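Local coordinates for protein lipase, class 3 (Penicillium roqueforti FM164, PDB 6L7N) that probably hydrolyses the ester bonds of lipids such as triacylglycerols, as a fungal class 3 lipase of the alpha/beta-hydrolase fold, at residues T61-S66 and W118-D123. Residues are numbered along the deposited sequence; the frame is centred on the assembly and turned at random.
Sequences TITDTS and WVLVRD
Leu120 reaches from its helix to Thr63 with a single methyl, CD2, which lies 3.8 Å from both Thr63 CB and Thr63 OG1. The two side chains cross obliquely, and the van der Waals touch is confined to this one methyl against CB and OG1. Leu120 CD2 also lies 4.2 Å from Ile62 O, a loose approach. With CG anti to the backbone N (chi1 -164°) and CD2 roughly anti to CA, the leucine branch is extended toward the loop. The hydroxyl it meets is already engaged: Thr63 OG1 accepts from Thr65 N at 3.1 Å, with an N-H...O angle of 167°, closing an ST turn. In the alpha/beta-hydrolase fold of this lipase, the contact joins the loop between strands 52-57 and 66-72 to helix 112-135, near the surface. Replacing Thr63 by an alanine would probably leave Thr65 N without its acceptor and the loop freer to turn, while Leu120 CD2 would lose the hydroxyl oxygen and keep CB and the approach to Ile62 O. The turn is itself anchored: the Thr65 side chain packs on Ser117 and Phe82, and Asp64 O accepts from Arg83 NH1, tying the loop to strand 77-83. On the helix, Arg122 CB lies 3.8 Å above the centre of the Trp118 ring; Arg122 NH1 forms a salt bridge and Trp118 NE1 a hydrogen bond with Asp159 OD2 of helix 148-161.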
ATOM      1  N   THR A  61     -20.061  -9.429   0.930  1.00 21.58           N
ATOM      2  CA  THR A  61     -20.174 -10.716   0.263  1.00 10.08           C
ATOM      3  C   THR A  61     -19.612 -10.682  -1.151  1.00 16.61           C
ATOM      4  O   THR A  61     -19.361 -11.745  -1.726  1.00 14.16           O
ATOM      5  CB  THR A  61     -21.638 -11.155   0.215  1.00 18.29           C
ATOM      6  OG1 THR A  61     -22.393 -10.210  -0.557  1.00 21.23           O
ATOM      7  CG2 THR A  61     -22.228 -11.226   1.620  1.00 12.73           C
ATOM      8  N   ILE A  62     -19.410  -9.502  -1.738  1.00 15.02           N
ATOM      9  CA  ILE A  62     -18.982  -9.439  -3.134  1.00 17.65           C
ATOM     10  C   ILE A  62     -17.559  -8.928  -3.295  1.00 16.48           C
ATOM     11  O   ILE A  62     -17.040  -8.931  -4.421  1.00 22.20           O
ATOM     12  CB  ILE A  62     -19.962  -8.611  -3.989  1.00 23.96           C
ATOM     13  CG1 ILE A  62     -19.825  -7.119  -3.705  1.00 17.85           C
ATOM     14  CG2 ILE A  62     -21.398  -9.059  -3.728  1.00 13.98           C
ATOM     15  CD1 ILE A  62     -20.849  -6.271  -4.446  1.00 18.22           C
ATOM     16  N   THR A  63     -16.894  -8.537  -2.212  1.00 14.78           N
ATOM     17  CA  THR A  63     -15.528  -8.034  -2.330  1.00 16.26           C
ATOM     18  C   THR A  63     -14.783  -8.205  -1.013  1.00 13.17           C
ATOM     19  O   THR A  63     -15.370  -8.090   0.067  1.00 15.28           O
ATOM     20  CB  THR A  63     -15.504  -6.557  -2.753  1.00 22.35           C
ATOM     21  OG1 THR A  63     -14.147  -6.132  -2.929  1.00 18.79           O
ATOM     22  CG2 THR A  63     -16.195  -5.659  -1.705  1.00 17.38           C
ATOM     23  N   ASP A  64     -13.476  -8.468  -1.119  1.00 13.65           N
ATOM     24  CA  ASP A  64     -12.574  -8.483   0.029  1.00 15.71           C
ATOM     25  C   ASP A  64     -11.804  -7.178   0.195  1.00 12.06           C
ATOM     26  O   ASP A  64     -10.965  -7.083   1.095  1.00 14.68           O
ATOM     27  CB  ASP A  64     -11.567  -9.640  -0.086  1.00 15.77           C
ATOM     28  CG  ASP A  64     -12.121 -10.966   0.411  1.00 25.88           C
ATOM     29  OD1 ASP A  64     -13.345 -11.068   0.611  1.00 29.18           O
ATOM     30  OD2 ASP A  64     -11.325 -11.914   0.602  1.00 27.44           O
ATOM     31  N   THR A  65     -12.034  -6.191  -0.661  1.00 10.95           N
ATOM     32  CA  THR A  65     -11.334  -4.913  -0.595  1.00 14.34           C
ATOM     33  C   THR A  65     -12.201  -3.888   0.118  1.00 11.43           C
ATOM     34  O   THR A  65     -13.400  -3.787  -0.160  1.00 15.31           O
ATOM     35  CB  THR A  65     -10.977  -4.422  -1.999  1.00 16.66           C
ATOM     36  OG1 THR A  65     -10.103  -5.375  -2.614  1.00 18.61           O
ATOM     37  CG2 THR A  65     -10.285  -3.062  -1.952  1.00 15.47           C
ATOM     38  N   SER A  66     -11.598  -3.140   1.045  1.00  9.59           N
ATOM     39  CA  SER A  66     -12.274  -2.037   1.719  1.00 10.13           C
ATOM     40  C   SER A  66     -11.312  -0.857   1.801  1.00 10.04           C
ATOM     41  O   SER A  66     -10.128  -0.971   1.484  1.00 10.05           O
ATOM     42  CB  SER A  66     -12.777  -2.459   3.105  1.00 10.69           C
ATOM     43  OG  SER A  66     -11.734  -3.002   3.887  1.00 21.72           O
ATOM     44  N   TRP A 118      -9.006  -3.486  -8.021  1.00  8.92           N
ATOM     45  CA  TRP A 118      -9.039  -2.054  -8.327  1.00  8.65           C
ATOM     46  C   TRP A 118     -10.148  -1.710  -9.326  1.00 13.69           C
ATOM     47  O   TRP A 118     -10.868  -0.719  -9.138  1.00 13.47           O
ATOM     48  CB  TRP A 118      -7.675  -1.570  -8.840  1.00  8.53           C
ATOM     49  CG  TRP A 118      -7.688  -0.200  -9.488  1.00  8.07           C
ATOM     50  CD1 TRP A 118      -7.252   0.116 -10.747  1.00  7.11           C
ATOM     51  CD2 TRP A 118      -8.149   1.041  -8.906  1.00  8.90           C
ATOM     52  NE1 TRP A 118      -7.419   1.469 -10.986  1.00  6.04           N
ATOM     53  CE2 TRP A 118      -7.963   2.055  -9.873  1.00  7.43           C
ATOM     54  CE3 TRP A 118      -8.692   1.390  -7.665  1.00  9.33           C
ATOM     55  CZ2 TRP A 118      -8.315   3.390  -9.639  1.00  7.42           C
ATOM     56  CZ3 TRP A 118      -9.038   2.706  -7.441  1.00 10.45           C
ATOM     57  CH2 TRP A 118      -8.843   3.689  -8.416  1.00  8.00           C
ATOM     58  N   VAL A 119     -10.300  -2.498 -10.397  1.00 10.96           N
ATOM     59  CA  VAL A 119     -11.299  -2.134 -11.403  1.00 12.50           C
ATOM     60  C   VAL A 119     -12.692  -2.179 -10.796  1.00 11.69           C
ATOM     61  O   VAL A 119     -13.573  -1.414 -11.207  1.00 13.03           O
ATOM     62  CB  VAL A 119     -11.224  -3.024 -12.661  1.00 12.22           C
ATOM     63  CG1 VAL A 119     -10.010  -2.686 -13.498  1.00 19.55           C
ATOM     64  CG2 VAL A 119     -11.244  -4.464 -12.297  1.00 22.97           C
ATOM     65  N   LEU A 120     -12.904  -3.039  -9.787  1.00  9.39           N
ATOM     66  CA  LEU A 120     -14.221  -3.140  -9.156  1.00 13.17           C
ATOM     67  C   LEU A 120     -14.654  -1.837  -8.485  1.00 15.12           C
ATOM     68  O   LEU A 120     -15.853  -1.515  -8.468  1.00 12.31           O
ATOM     69  CB  LEU A 120     -14.214  -4.278  -8.135  1.00 15.72           C
ATOM     70  CG  LEU A 120     -15.583  -4.762  -7.666  1.00 26.47           C
ATOM     71  CD1 LEU A 120     -16.268  -5.529  -8.785  1.00 23.76           C
ATOM     72  CD2 LEU A 120     -15.457  -5.612  -6.410  1.00 30.89           C
ATOM     73  N   VAL A 121     -13.712  -1.082  -7.917  1.00 11.62           N
ATOM     74  CA  VAL A 121     -14.026   0.144  -7.174  1.00 12.36           C
ATOM     75  C   VAL A 121     -13.655   1.413  -7.940  1.00 10.90           C
ATOM     76  O   VAL A 121     -14.033   2.527  -7.509  1.00 10.19           O
ATOM     77  CB  VAL A 121     -13.342   0.151  -5.789  1.00 10.51           C
ATOM     78  CG1 VAL A 121     -13.991  -0.851  -4.872  1.00 12.65           C
ATOM     79  CG2 VAL A 121     -11.843  -0.129  -5.916  1.00 12.82           C
ATOM     80  N   ARG A 122     -12.977   1.268  -9.084  1.00 10.85           N
ATOM     81  CA  ARG A 122     -12.323   2.381  -9.760  1.00 10.38           C
ATOM     82  C   ARG A 122     -13.286   3.509 -10.130  1.00 12.16           C
ATOM     83  O   ARG A 122     -12.988   4.684  -9.889  1.00 14.48           O
ATOM     84  CB  ARG A 122     -11.615   1.828 -11.002  1.00 17.79           C
ATOM     85  CG  ARG A 122     -11.218   2.846 -12.035  1.00 21.61           C
ATOM     86  CD  ARG A 122     -10.216   2.248 -12.996  1.00 16.59           C
ATOM     87  NE  ARG A 122     -10.818   1.276 -13.898  1.00 13.18           N
ATOM     88  CZ  ARG A 122     -10.231   0.845 -15.007  1.00 19.38           C
ATOM     89  NH1 ARG A 122      -9.034   1.302 -15.335  1.00 13.29           N
ATOM     90  NH2 ARG A 122     -10.838  -0.037 -15.788  1.00 22.96           N
ATOM     91  N   ASP A 123     -14.401   3.188 -10.791  1.00 14.03           N
ATOM     92  CA  ASP A 123     -15.250   4.239 -11.358  1.00 17.55           C
ATOM     93  C   ASP A 123     -15.718   5.217 -10.283  1.00  9.84           C
ATOM     94  O   ASP A 123     -15.568   6.447 -10.413  1.00 13.17           O
ATOM     95  CB  ASP A 123     -16.441   3.597 -12.068  1.00 12.33           C
ATOM     96  CG  ASP A 123     -16.023   2.770 -13.270  1.00 25.63           C
ATOM     97  OD1 ASP A 123     -14.812   2.549 -13.446  1.00 20.98           O
ATOM     98  OD2 ASP A 123     -16.915   2.306 -14.016  1.00 23.45           O
TER